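Local coordinates for protein TRAS1 ORF2p (Bombyx mori, PDB 1WDU) that probably nicks telomeric repeat DNA through its N-terminal endonuclease domain, the part present here, to start insertion of a telomere-specific non-LTR retrotransposon, at residues A[123-126]-A[132-135]; A[157-160]-A[166-169]; A[160-165]-A[207-212]. The protein carries 1 engineered substitution. All coordinates share one frame; numbering follows the deposited sequence.

How the contacts relate
All three contacts of this four-layered alpha/beta sandwich involve loops that leave strands 116-123 and 149-154 of a mixed sheet and run to the helices packed on it. Contact 1 closes first along the chain, and its centre lies about 15 Å from those of contacts 2 and 3, the nearest atoms being about 6 Å away in each case. Contacts 2 and 3, on the same side of the chain's centre, are about 8 Å apart between centres and share Thr160; Ser159 N lies 3.0 Å from OG of the engineered Ser164, joining them directly. Contact 1 stands beside a phosphate ion, probably from the crystallisation liquor, held by Tyr123 and His234. Contact 3 runs back to strand 204-212.

Contact 1: residues A[123-126]-A[132-135]; sequences YFEP and SYLE. With PO4 (phosphate ion), chain C.
Phe124 and Tyr133 meet where the chain leaves strand 116-123 and turns back through helix 131-142, the strand-to-helix connection of a DNase I-like alpha/beta sandwich. Their rings lie nearly parallel, planes at 12°, but are offset so much that little of one ring faces the other, with centroids separated by 4.9 Å. The closer touch is a CH-pi contact: Tyr133 CB sits over one face of the Phe124 ring, toward its rim, 3.5 Å from Phe124 CE2. Tyr133 CG is anti to its own carbonyl carbon (chi1 -59°), which carries the ring past the benzyl group of Phe124 toward the loop.

The phenol then crosses Glu125 at about a right angle, and Glu125 CG approaches Tyr133 OH to 3.1 Å. A tyrosine suits this place because its ring packs on Phe124 while its hydroxyl reaches the Glu125 side chain and a weakly bound water. That water lies 3.3 Å from Glu125 OE2, to which it donates. The same carboxylate oxygen has a stronger partner in Lys82, by a salt bridge, and accepts from Asn104, which fixes the loop after strand 116-123 to those two residues. Phe124 also stacks with Tyr122 and touches Arg170 of helix 169-181.

Tyr123 points the other way, away from the helix. Its hydroxyl meets a bound phosphate ion, which His234 also holds through NE2. The phosphate oxygen lies at the edge of the ring, in its plane, where Tyr123 OH donates to O3 over 2.7 Å.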
ATOM      1  N   TYR A 123      -1.639   4.554  -5.811  1.00 28.57           N
ATOM      2  CA  TYR A 123      -2.746   4.178  -6.675  1.00 28.43           C
ATOM      3  C   TYR A 123      -2.479   4.719  -8.093  1.00 28.15           C
ATOM      4  O   TYR A 123      -2.314   5.922  -8.294  1.00 26.43           O
ATOM      5  CB  TYR A 123      -4.065   4.728  -6.135  1.00 26.24           C
ATOM      6  CG  TYR A 123      -5.229   4.458  -7.061  1.00 29.13           C
ATOM      7  CD1 TYR A 123      -5.678   5.432  -7.952  1.00 30.27           C
ATOM      8  CD2 TYR A 123      -5.841   3.207  -7.092  1.00 28.03           C
ATOM      9  CE1 TYR A 123      -6.701   5.168  -8.849  1.00 30.96           C
ATOM     10  CE2 TYR A 123      -6.859   2.930  -7.982  1.00 28.00           C
ATOM     11  CZ  TYR A 123      -7.286   3.914  -8.859  1.00 31.02           C
ATOM     12  OH  TYR A 123      -8.295   3.640  -9.747  1.00 32.48           O
ATOM     13  N   PHE A 124      -2.429   3.811  -9.062  1.00 27.06           N
ATOM     14  CA  PHE A 124      -2.183   4.165 -10.454  1.00 26.44           C
ATOM     15  C   PHE A 124      -3.476   3.942 -11.256  1.00 28.35           C
ATOM     16  O   PHE A 124      -3.988   2.817 -11.308  1.00 27.31           O
ATOM     17  CB  PHE A 124      -1.063   3.278 -11.020  1.00 23.55           C
ATOM     18  CG  PHE A 124       0.235   3.329 -10.229  1.00 23.04           C
ATOM     19  CD1 PHE A 124       1.148   2.283 -10.313  1.00 17.58           C
ATOM     20  CD2 PHE A 124       0.542   4.426  -9.408  1.00 21.98           C
ATOM     21  CE1 PHE A 124       2.340   2.315  -9.600  1.00 18.42           C
ATOM     22  CE2 PHE A 124       1.731   4.472  -8.687  1.00 19.77           C
ATOM     23  CZ  PHE A 124       2.637   3.406  -8.784  1.00 22.43           C
ATOM     24  N   GLU A 125      -4.002   5.005 -11.870  1.00 28.00           N
ATOM     25  CA  GLU A 125      -5.224   4.886 -12.670  1.00 31.91           C
ATOM     26  C   GLU A 125      -4.995   3.802 -13.709  1.00 32.62           C
ATOM     27  O   GLU A 125      -3.890   3.668 -14.236  1.00 34.39           O
ATOM     28  CB  GLU A 125      -5.536   6.183 -13.417  1.00 34.12           C
ATOM     29  CG  GLU A 125      -4.969   7.434 -12.795  1.00 39.07           C
ATOM     30  CD  GLU A 125      -5.739   7.852 -11.586  1.00 42.42           C
ATOM     31  OE1 GLU A 125      -6.874   7.345 -11.407  1.00 41.86           O
ATOM     32  OE2 GLU A 125      -5.212   8.696 -10.825  1.00 44.39           O
ATOM     33  N   PRO A 126      -6.039   3.024 -14.033  1.00 34.00           N
ATOM     34  CA  PRO A 126      -5.919   1.954 -15.024  1.00 36.14           C
ATOM     35  C   PRO A 126      -5.894   2.513 -16.448  1.00 37.78           C
ATOM     36  O   PRO A 126      -5.460   1.832 -17.379  1.00 37.73           O
ATOM     37  CB  PRO A 126      -7.169   1.122 -14.771  1.00 34.71           C
ATOM     38  CG  PRO A 126      -8.180   2.190 -14.482  1.00 35.12           C
ATOM     39  CD  PRO A 126      -7.420   3.100 -13.518  1.00 35.18           C
ATOM     40  N   SER A 132       4.777   8.134 -15.607  1.00 33.50           N
ATOM     41  CA  SER A 132       4.965   9.183 -14.599  1.00 35.72           C
ATOM     42  C   SER A 132       4.930   8.637 -13.177  1.00 34.90           C
ATOM     43  O   SER A 132       5.611   9.157 -12.291  1.00 37.01           O
ATOM     44  CB  SER A 132       3.922  10.296 -14.759  1.00 36.42           C
ATOM     45  OG  SER A 132       2.602   9.807 -14.613  1.00 42.31           O
ATOM     46  N   TYR A 133       4.148   7.586 -12.958  1.00 33.84           N
ATOM     47  CA  TYR A 133       4.058   6.985 -11.631  1.00 33.56           C
ATOM     48  C   TYR A 133       5.342   6.212 -11.306  1.00 34.15           C
ATOM     49  O   TYR A 133       5.750   6.131 -10.145  1.00 35.12           O
ATOM     50  CB  TYR A 133       2.847   6.054 -11.562  1.00 32.16           C
ATOM     51  CG  TYR A 133       1.534   6.748 -11.843  1.00 32.89           C
ATOM     52  CD1 TYR A 133       0.491   6.078 -12.485  1.00 33.21           C
ATOM     53  CD2 TYR A 133       1.329   8.078 -11.466  1.00 33.58           C
ATOM     54  CE1 TYR A 133      -0.722   6.712 -12.747  1.00 32.97           C
ATOM     55  CE2 TYR A 133       0.115   8.722 -11.726  1.00 33.80           C
ATOM     56  CZ  TYR A 133      -0.902   8.030 -12.366  1.00 33.03           C
ATOM     57  OH  TYR A 133      -2.100   8.656 -12.621  1.00 37.58           O
ATOM     58  N   LEU A 134       5.980   5.642 -12.326  1.00 33.61           N
ATOM     59  CA  LEU A 134       7.217   4.904 -12.103  1.00 34.01           C
ATOM     60  C   LEU A 134       8.321   5.891 -11.711  1.00 33.60           C
ATOM     61  O   LEU A 134       9.197   5.570 -10.895  1.00 30.93           O
ATOM     62  CB  LEU A 134       7.610   4.113 -13.356  1.00 33.27           C
ATOM     63  CG  LEU A 134       6.656   2.985 -13.773  1.00 34.73           C
ATOM     64  CD1 LEU A 134       7.216   2.263 -14.992  1.00 32.45           C
ATOM     65  CD2 LEU A 134       6.482   2.001 -12.622  1.00 34.92           C
ATOM     66  N   GLU A 135       8.262   7.092 -12.285  1.00 34.44           N
ATOM     67  CA  GLU A 135       9.234   8.150 -11.983  1.00 37.85           C
ATOM     68  C   GLU A 135       9.053   8.563 -10.524  1.00 36.79           C
ATOM     69  O   GLU A 135      10.028   8.800  -9.805  1.00 38.03           O
ATOM     70  CB  GLU A 135       9.017   9.383 -12.873  1.00 41.43           C
ATOM     71  CG  GLU A 135       9.122   9.144 -14.374  1.00 47.69           C
ATOM     72  CD  GLU A 135       8.770  10.390 -15.185  1.00 53.40           C
ATOM     73  OE1 GLU A 135       7.731  11.033 -14.887  1.00 55.10           O
ATOM     74  OE2 GLU A 135       9.527  10.722 -16.127  1.00 55.55           O
TER
HETATM   75  P   PO4 C 249     -10.103   0.796  -9.383  1.00 76.15           P
HETATM   76  O1  PO4 C 249     -10.836   1.366 -10.650  1.00 75.93           O
HETATM   77  O2  PO4 C 249     -10.614  -0.560  -8.948  1.00 75.78           O
HETATM   78  O3  PO4 C 249      -8.578   0.915  -9.536  1.00 75.48           O
HETATM   79  O4  PO4 C 249     -10.464   1.789  -8.261  1.00 75.70           O
HETATM   80  O   HOH W   1      -3.802  11.451 -11.847  1.00 37.71           O

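Contact 2: residues A[157-160]-A[166-169]; sequences AKST and EDDA
A hairpin-like excursion of the loop between strand 149-154 and helix 169-181 brings residues 157-160 alongside residues 166-169, just before the helix starts, and Asp168 is the N-cap of that helix. The backbones are closest at Ser159 and Asp167, whose CA atoms are 4.0 Å apart. Asp168 N donates to Lys158 O over 3.0 Å. In return, Lys158 N donates to Asp168 OD1, also over 3.0 Å, with a weak second bond to OD2. OD1 is met on its syn side, though 33° out of the carboxylate plane. CG of Asp168 stands between its backbone N and carbonyl carbon (chi1 57°), a turn that brings the carboxylate back over Lys158 N. An aspartate fits because its short arm can cap the helix and reach the facing segment 157-160: OD1 also accepts from Gly171 N. At this end the Lys158 side chain crosses that of Asp168 at about a right angle, Lys158 CG 3.1 Å from Asp168 OD2, while the extended chain carries the ammonium away to a weak bond with Tyr203.

Asp167 serves the other end. Its OD1 receives two donors from one residue, Thr160 N at 2.6 Å in a nearly straight bond and Thr160 OG1 at 2.9 Å. The amide comes in nearly along the C-O axis, whereas the hydroxyl uses the syn lone pair. A threonine suits the site because OG1, set between backbone N and carbonyl carbon (chi1 56°), lies on the side of its own N-H, while CG2 packs near Glu166 CA.

Ser159 OG bonds to Trp161 N. Ser159 touches Met175 and Ala157 touches Arg170, so this loop, which leads from strand 149-154 into helix 169-181, folds back on that helix.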
ATOM      1  N   ALA A 157      -1.913  -3.256 -12.845  1.00 29.05           N
ATOM      2  CA  ALA A 157      -0.933  -3.831 -13.767  1.00 31.21           C
ATOM      3  C   ALA A 157      -0.818  -5.306 -13.423  1.00 31.91           C
ATOM      4  O   ALA A 157      -0.842  -5.688 -12.250  1.00 31.19           O
ATOM      5  CB  ALA A 157       0.432  -3.142 -13.606  1.00 31.47           C
ATOM      6  N   LYS A 158      -0.671  -6.132 -14.446  1.00 33.17           N
ATOM      7  CA  LYS A 158      -0.607  -7.566 -14.235  1.00 33.18           C
ATOM      8  C   LYS A 158       0.762  -8.157 -14.434  1.00 32.65           C
ATOM      9  O   LYS A 158       1.477  -7.799 -15.366  1.00 34.40           O
ATOM     10  CB  LYS A 158      -1.597  -8.268 -15.170  1.00 34.67           C
ATOM     11  CG  LYS A 158      -3.008  -7.713 -15.099  1.00 36.29           C
ATOM     12  CD  LYS A 158      -3.997  -8.557 -15.889  1.00 39.56           C
ATOM     13  CE  LYS A 158      -5.426  -8.071 -15.664  1.00 41.50           C
ATOM     14  NZ  LYS A 158      -6.441  -9.053 -16.165  1.00 47.42           N
ATOM     15  N   SER A 159       1.118  -9.081 -13.552  1.00 32.23           N
ATOM     16  CA  SER A 159       2.387  -9.772 -13.638  1.00 32.70           C
ATOM     17  C   SER A 159       2.348 -11.057 -12.830  1.00 34.93           C
ATOM     18  O   SER A 159       1.877 -11.077 -11.683  1.00 36.96           O
ATOM     19  CB  SER A 159       3.520  -8.900 -13.128  1.00 30.91           C
ATOM     20  OG  SER A 159       4.718  -9.648 -13.112  1.00 31.28           O
ATOM     21  N   THR A 160       2.838 -12.135 -13.430  1.00 34.48           N
ATOM     22  CA  THR A 160       2.858 -13.411 -12.737  1.00 33.95           C
ATOM     23  C   THR A 160       3.772 -13.325 -11.525  1.00 32.95           C
ATOM     24  O   THR A 160       3.706 -14.170 -10.641  1.00 35.23           O
ATOM     25  CB  THR A 160       3.317 -14.569 -13.669  1.00 33.42           C
ATOM     26  OG1 THR A 160       4.602 -14.271 -14.229  1.00 32.28           O
ATOM     27  CG2 THR A 160       2.318 -14.761 -14.791  1.00 33.73           C
ATOM     28  N   GLU A 166      -1.391 -13.248 -16.087  1.00 41.01           N
ATOM     29  CA  GLU A 166      -0.347 -13.060 -17.085  1.00 40.56           C
ATOM     30  C   GLU A 166       0.483 -11.801 -16.842  1.00 39.63           C
ATOM     31  O   GLU A 166       0.213 -11.023 -15.914  1.00 38.91           O
ATOM     32  CB  GLU A 166      -0.977 -12.963 -18.472  1.00 41.69           C
ATOM     33  CG  GLU A 166      -1.945 -11.804 -18.619  1.00 45.24           C
ATOM     34  CD  GLU A 166      -2.487 -11.675 -20.030  1.00 49.75           C
ATOM     35  OE1 GLU A 166      -1.713 -11.291 -20.940  1.00 51.85           O
ATOM     36  OE2 GLU A 166      -3.685 -11.966 -20.234  1.00 51.31           O
ATOM     37  N   ASP A 167       1.493 -11.608 -17.687  1.00 36.72           N
ATOM     38  CA  ASP A 167       2.350 -10.432 -17.598  1.00 36.05           C
ATOM     39  C   ASP A 167       1.933  -9.446 -18.673  1.00 34.50           C
ATOM     40  O   ASP A 167       2.228  -9.675 -19.839  1.00 34.38           O
ATOM     41  CB  ASP A 167       3.822 -10.778 -17.853  1.00 34.75           C
ATOM     42  CG  ASP A 167       4.341 -11.863 -16.943  1.00 35.03           C
ATOM     43  OD1 ASP A 167       3.955 -11.899 -15.752  1.00 34.21           O
ATOM     44  OD2 ASP A 167       5.153 -12.674 -17.430  1.00 34.19           O
ATOM     45  N   ASP A 168       1.245  -8.365 -18.317  1.00 33.11           N
ATOM     46  CA  ASP A 168       0.894  -7.402 -19.351  1.00 33.11           C
ATOM     47  C   ASP A 168       2.002  -6.355 -19.428  1.00 33.82           C
ATOM     48  O   ASP A 168       2.952  -6.396 -18.634  1.00 34.77           O
ATOM     49  CB  ASP A 168      -0.478  -6.745 -19.116  1.00 31.57           C
ATOM     50  CG  ASP A 168      -0.595  -6.056 -17.775  1.00 29.24           C
ATOM     51  OD1 ASP A 168       0.422  -5.593 -17.218  1.00 31.49           O
ATOM     52  OD2 ASP A 168      -1.732  -5.959 -17.287  1.00 29.92           O
ATOM     53  N   ALA A 169       1.883  -5.432 -20.381  1.00 33.07           N
ATOM     54  CA  ALA A 169       2.898  -4.409 -20.589  1.00 31.11           C
ATOM     55  C   ALA A 169       3.101  -3.491 -19.382  1.00 30.95           C
ATOM     56  O   ALA A 169       4.220  -3.038 -19.113  1.00 30.67           O
ATOM     57  CB  ALA A 169       2.558  -3.605 -21.826  1.00 33.51           C
TER

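Contact 3: residues A[160-165]-A[207-212]; sequences TWWGSK and VDVTFC. Engineered in segment 160-165: Ser164 (natural residue Cys).
Val207 opens the second segment near the indole of Trp162, which it meets obliquely, Trp162 NE1 lying 4.4 Å from Val207 CA. The Val207 side chain points away and touches Asp154 on strand 149-154. At Asp208 the side chain again points away, to a hydrogen bond with Thr193, but the backbone carbonyl comes near the indole, 4.4 Å from Trp162 CD1 to Asp208 O, approaching obliquely.

Val209 carries the contact. Its CG2 stands over the centre of the five-membered ring of Trp162, 3.6 Å from the centroid and only 13° off the normal, a CH-pi contact with one face of the indole. CG1 of Val209 lies on the same side but past the rim, beside CD2 and CE3, 3.8 Å from Trp162 CE3. CG1 is turned anti to the backbone N (chi1 -156°), which places CG2 over the ring with CG1 beside it; a beta-branched residue is well suited both to a strand and to this touch.

Val209 belongs to strand 204-212, which runs antiparallel to strand 149-154 in the mixed sheet, so Trp162 covers this part of the sheet from the loop, with Leu174 and Met175 of helix 169-181 and Ile185 also touching it. A tryptophan suits the place: with CG held between backbone N and carbonyl carbon (chi1 55°), its broad flat face packs on Val209 while NE1 reaches Ala157 O in a weak bond. Replacing Trp162 by an alanine would probably leave Val209 CG2 without its ring face and open a gap between loop and sheet. Ser164, an engineered residue where nature has cysteine, bonds through OG to Arg206 O.

Farther along, Thr210 turns away and bonds to Gln24. Phe211, whose CB again points toward the loop, stacks its ring with Phe151.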
ATOM      1  N   THR A 160       2.838 -12.135 -13.430  1.00 34.48           N
ATOM      2  CA  THR A 160       2.858 -13.411 -12.737  1.00 33.95           C
ATOM      3  C   THR A 160       3.772 -13.325 -11.525  1.00 32.95           C
ATOM      4  O   THR A 160       3.706 -14.170 -10.641  1.00 35.23           O
ATOM      5  CB  THR A 160       3.317 -14.569 -13.669  1.00 33.42           C
ATOM      6  OG1 THR A 160       4.602 -14.271 -14.229  1.00 32.28           O
ATOM      7  CG2 THR A 160       2.318 -14.761 -14.791  1.00 33.73           C
ATOM      8  N   TRP A 161       4.627 -12.306 -11.479  1.00 32.16           N
ATOM      9  CA  TRP A 161       5.516 -12.150 -10.329  1.00 32.46           C
ATOM     10  C   TRP A 161       4.725 -11.842  -9.052  1.00 32.30           C
ATOM     11  O   TRP A 161       5.235 -12.007  -7.950  1.00 30.98           O
ATOM     12  CB  TRP A 161       6.560 -11.064 -10.583  1.00 31.26           C
ATOM     13  CG  TRP A 161       7.640 -11.531 -11.488  1.00 31.69           C
ATOM     14  CD1 TRP A 161       7.812 -11.208 -12.808  1.00 29.40           C
ATOM     15  CD2 TRP A 161       8.685 -12.452 -11.158  1.00 30.64           C
ATOM     16  NE1 TRP A 161       8.900 -11.873 -13.315  1.00 29.82           N
ATOM     17  CE2 TRP A 161       9.453 -12.644 -12.324  1.00 31.23           C
ATOM     18  CE3 TRP A 161       9.045 -13.137  -9.987  1.00 32.71           C
ATOM     19  CZ2 TRP A 161      10.565 -13.496 -12.356  1.00 31.36           C
ATOM     20  CZ3 TRP A 161      10.149 -13.983 -10.017  1.00 33.80           C
ATOM     21  CH2 TRP A 161      10.896 -14.154 -11.197  1.00 32.90           C
ATOM     22  N   TRP A 162       3.490 -11.368  -9.210  1.00 32.24           N
ATOM     23  CA  TRP A 162       2.635 -11.118  -8.061  1.00 32.56           C
ATOM     24  C   TRP A 162       1.300 -11.863  -8.234  1.00 34.53           C
ATOM     25  O   TRP A 162       0.236 -11.382  -7.845  1.00 34.03           O
ATOM     26  CB  TRP A 162       2.442  -9.605  -7.786  1.00 29.35           C
ATOM     27  CG  TRP A 162       1.928  -8.745  -8.905  1.00 26.94           C
ATOM     28  CD1 TRP A 162       0.631  -8.614  -9.321  1.00 27.56           C
ATOM     29  CD2 TRP A 162       2.703  -7.840  -9.713  1.00 25.27           C
ATOM     30  NE1 TRP A 162       0.548  -7.674 -10.334  1.00 25.44           N
ATOM     31  CE2 TRP A 162       1.807  -7.189 -10.592  1.00 24.86           C
ATOM     32  CE3 TRP A 162       4.065  -7.517  -9.775  1.00 24.32           C
ATOM     33  CZ2 TRP A 162       2.232  -6.232 -11.521  1.00 24.77           C
ATOM     34  CZ3 TRP A 162       4.489  -6.565 -10.704  1.00 24.90           C
ATOM     35  CH2 TRP A 162       3.571  -5.935 -11.562  1.00 24.89           C
ATOM     36  N   GLY A 163       1.399 -13.054  -8.833  1.00 36.14           N
ATOM     37  CA  GLY A 163       0.259 -13.943  -9.020  1.00 35.41           C
ATOM     38  C   GLY A 163      -0.805 -13.683 -10.064  1.00 37.00           C
ATOM     39  O   GLY A 163      -1.812 -14.394 -10.097  1.00 36.42           O
ATOM     40  N   SER A 164      -0.597 -12.688 -10.920  1.00 38.09           N
ATOM     41  CA  SER A 164      -1.571 -12.362 -11.955  1.00 38.70           C
ATOM     42  C   SER A 164      -1.676 -13.474 -13.000  1.00 39.23           C
ATOM     43  O   SER A 164      -0.776 -14.309 -13.128  1.00 38.25           O
ATOM     44  CB  SER A 164      -1.185 -11.046 -12.632  1.00 39.15           C
ATOM     45  OG  SER A 164      -1.099  -9.999 -11.684  1.00 40.90           O
ATOM     46  N   LYS A 165      -2.782 -13.483 -13.739  1.00 39.29           N
ATOM     47  CA  LYS A 165      -3.006 -14.490 -14.773  1.00 41.57           C
ATOM     48  C   LYS A 165      -1.908 -14.446 -15.828  1.00 41.28           C
ATOM     49  O   LYS A 165      -1.541 -15.471 -16.393  1.00 41.52           O
ATOM     50  CB  LYS A 165      -4.358 -14.262 -15.454  1.00 42.13           C
ATOM     51  CG  LYS A 165      -4.663 -15.237 -16.593  1.00 45.87           C
ATOM     52  CD  LYS A 165      -6.006 -14.916 -17.253  1.00 46.21           C
ATOM     53  CE  LYS A 165      -6.427 -15.980 -18.268  1.00 47.15           C
ATOM     54  NZ  LYS A 165      -5.495 -16.107 -19.434  1.00 45.84           N
ATOM     55  N   VAL A 207      -4.124  -7.112  -9.175  1.00 36.29           N
ATOM     56  CA  VAL A 207      -3.470  -5.898  -9.647  1.00 35.80           C
ATOM     57  C   VAL A 207      -2.859  -5.083  -8.506  1.00 36.37           C
ATOM     58  O   VAL A 207      -2.246  -4.036  -8.738  1.00 35.75           O
ATOM     59  CB  VAL A 207      -4.456  -5.013 -10.459  1.00 34.73           C
ATOM     60  CG1 VAL A 207      -4.890  -5.747 -11.718  1.00 35.36           C
ATOM     61  CG2 VAL A 207      -5.674  -4.659  -9.622  1.00 34.55           C
ATOM     62  N   ASP A 208      -3.019  -5.573  -7.279  1.00 34.91           N
ATOM     63  CA  ASP A 208      -2.464  -4.902  -6.106  1.00 34.70           C
ATOM     64  C   ASP A 208      -1.083  -5.482  -5.784  1.00 33.46           C
ATOM     65  O   ASP A 208      -0.907  -6.698  -5.726  1.00 36.53           O
ATOM     66  CB  ASP A 208      -3.397  -5.072  -4.904  1.00 34.62           C
ATOM     67  CG  ASP A 208      -4.771  -4.473  -5.146  1.00 38.07           C
ATOM     68  OD1 ASP A 208      -5.676  -5.216  -5.598  1.00 39.59           O
ATOM     69  OD2 ASP A 208      -4.949  -3.257  -4.895  1.00 38.43           O
ATOM     70  N   VAL A 209      -0.101  -4.616  -5.576  1.00 30.54           N
ATOM     71  CA  VAL A 209       1.250  -5.085  -5.293  1.00 28.19           C
ATOM     72  C   VAL A 209       1.832  -4.443  -4.042  1.00 27.43           C
ATOM     73  O   VAL A 209       1.496  -3.305  -3.693  1.00 24.83           O
ATOM     74  CB  VAL A 209       2.230  -4.799  -6.491  1.00 28.42           C
ATOM     75  CG1 VAL A 209       3.408  -5.762  -6.442  1.00 25.57           C
ATOM     76  CG2 VAL A 209       1.503  -4.928  -7.822  1.00 28.27           C
ATOM     77  N   THR A 210       2.687  -5.205  -3.364  1.00 27.79           N
ATOM     78  CA  THR A 210       3.378  -4.760  -2.160  1.00 28.65           C
ATOM     79  C   THR A 210       4.841  -5.121  -2.384  1.00 30.41           C
ATOM     80  O   THR A 210       5.158  -6.270  -2.679  1.00 33.46           O
ATOM     81  CB  THR A 210       2.897  -5.510  -0.894  1.00 28.36           C
ATOM     82  OG1 THR A 210       1.473  -5.424  -0.785  1.00 26.17           O
ATOM     83  CG2 THR A 210       3.539  -4.909   0.349  1.00 24.22           C
ATOM     84  N   PHE A 211       5.734  -4.151  -2.256  1.00 30.57           N
ATOM     85  CA  PHE A 211       7.146  -4.425  -2.456  1.00 30.47           C
ATOM     86  C   PHE A 211       7.996  -3.583  -1.528  1.00 31.45           C
ATOM     87  O   PHE A 211       7.546  -2.551  -1.026  1.00 32.69           O
ATOM     88  CB  PHE A 211       7.528  -4.216  -3.934  1.00 30.72           C
ATOM     89  CG  PHE A 211       7.023  -2.927  -4.534  1.00 28.34           C
ATOM     90  CD1 PHE A 211       7.792  -1.773  -4.492  1.00 28.36           C
ATOM     91  CD2 PHE A 211       5.812  -2.890  -5.209  1.00 29.32           C
ATOM     92  CE1 PHE A 211       7.371  -0.597  -5.124  1.00 27.36           C
ATOM     93  CE2 PHE A 211       5.380  -1.710  -5.846  1.00 29.27           C
ATOM     94  CZ  PHE A 211       6.166  -0.570  -5.799  1.00 26.78           C
ATOM     95  N   CYS A 212       9.223  -4.027  -1.292  1.00 33.34           N
ATOM     96  CA  CYS A 212      10.107  -3.329  -0.370  1.00 36.70           C
ATOM     97  C   CYS A 212      11.572  -3.489  -0.717  1.00 38.18           C
ATOM     98  O   CYS A 212      11.945  -4.343  -1.514  1.00 39.41           O
ATOM     99  CB  CYS A 212       9.900  -3.890   1.036  1.00 36.98           C
ATOM    100  SG  CYS A 212      10.260  -5.679   1.129  1.00 37.33           S
TER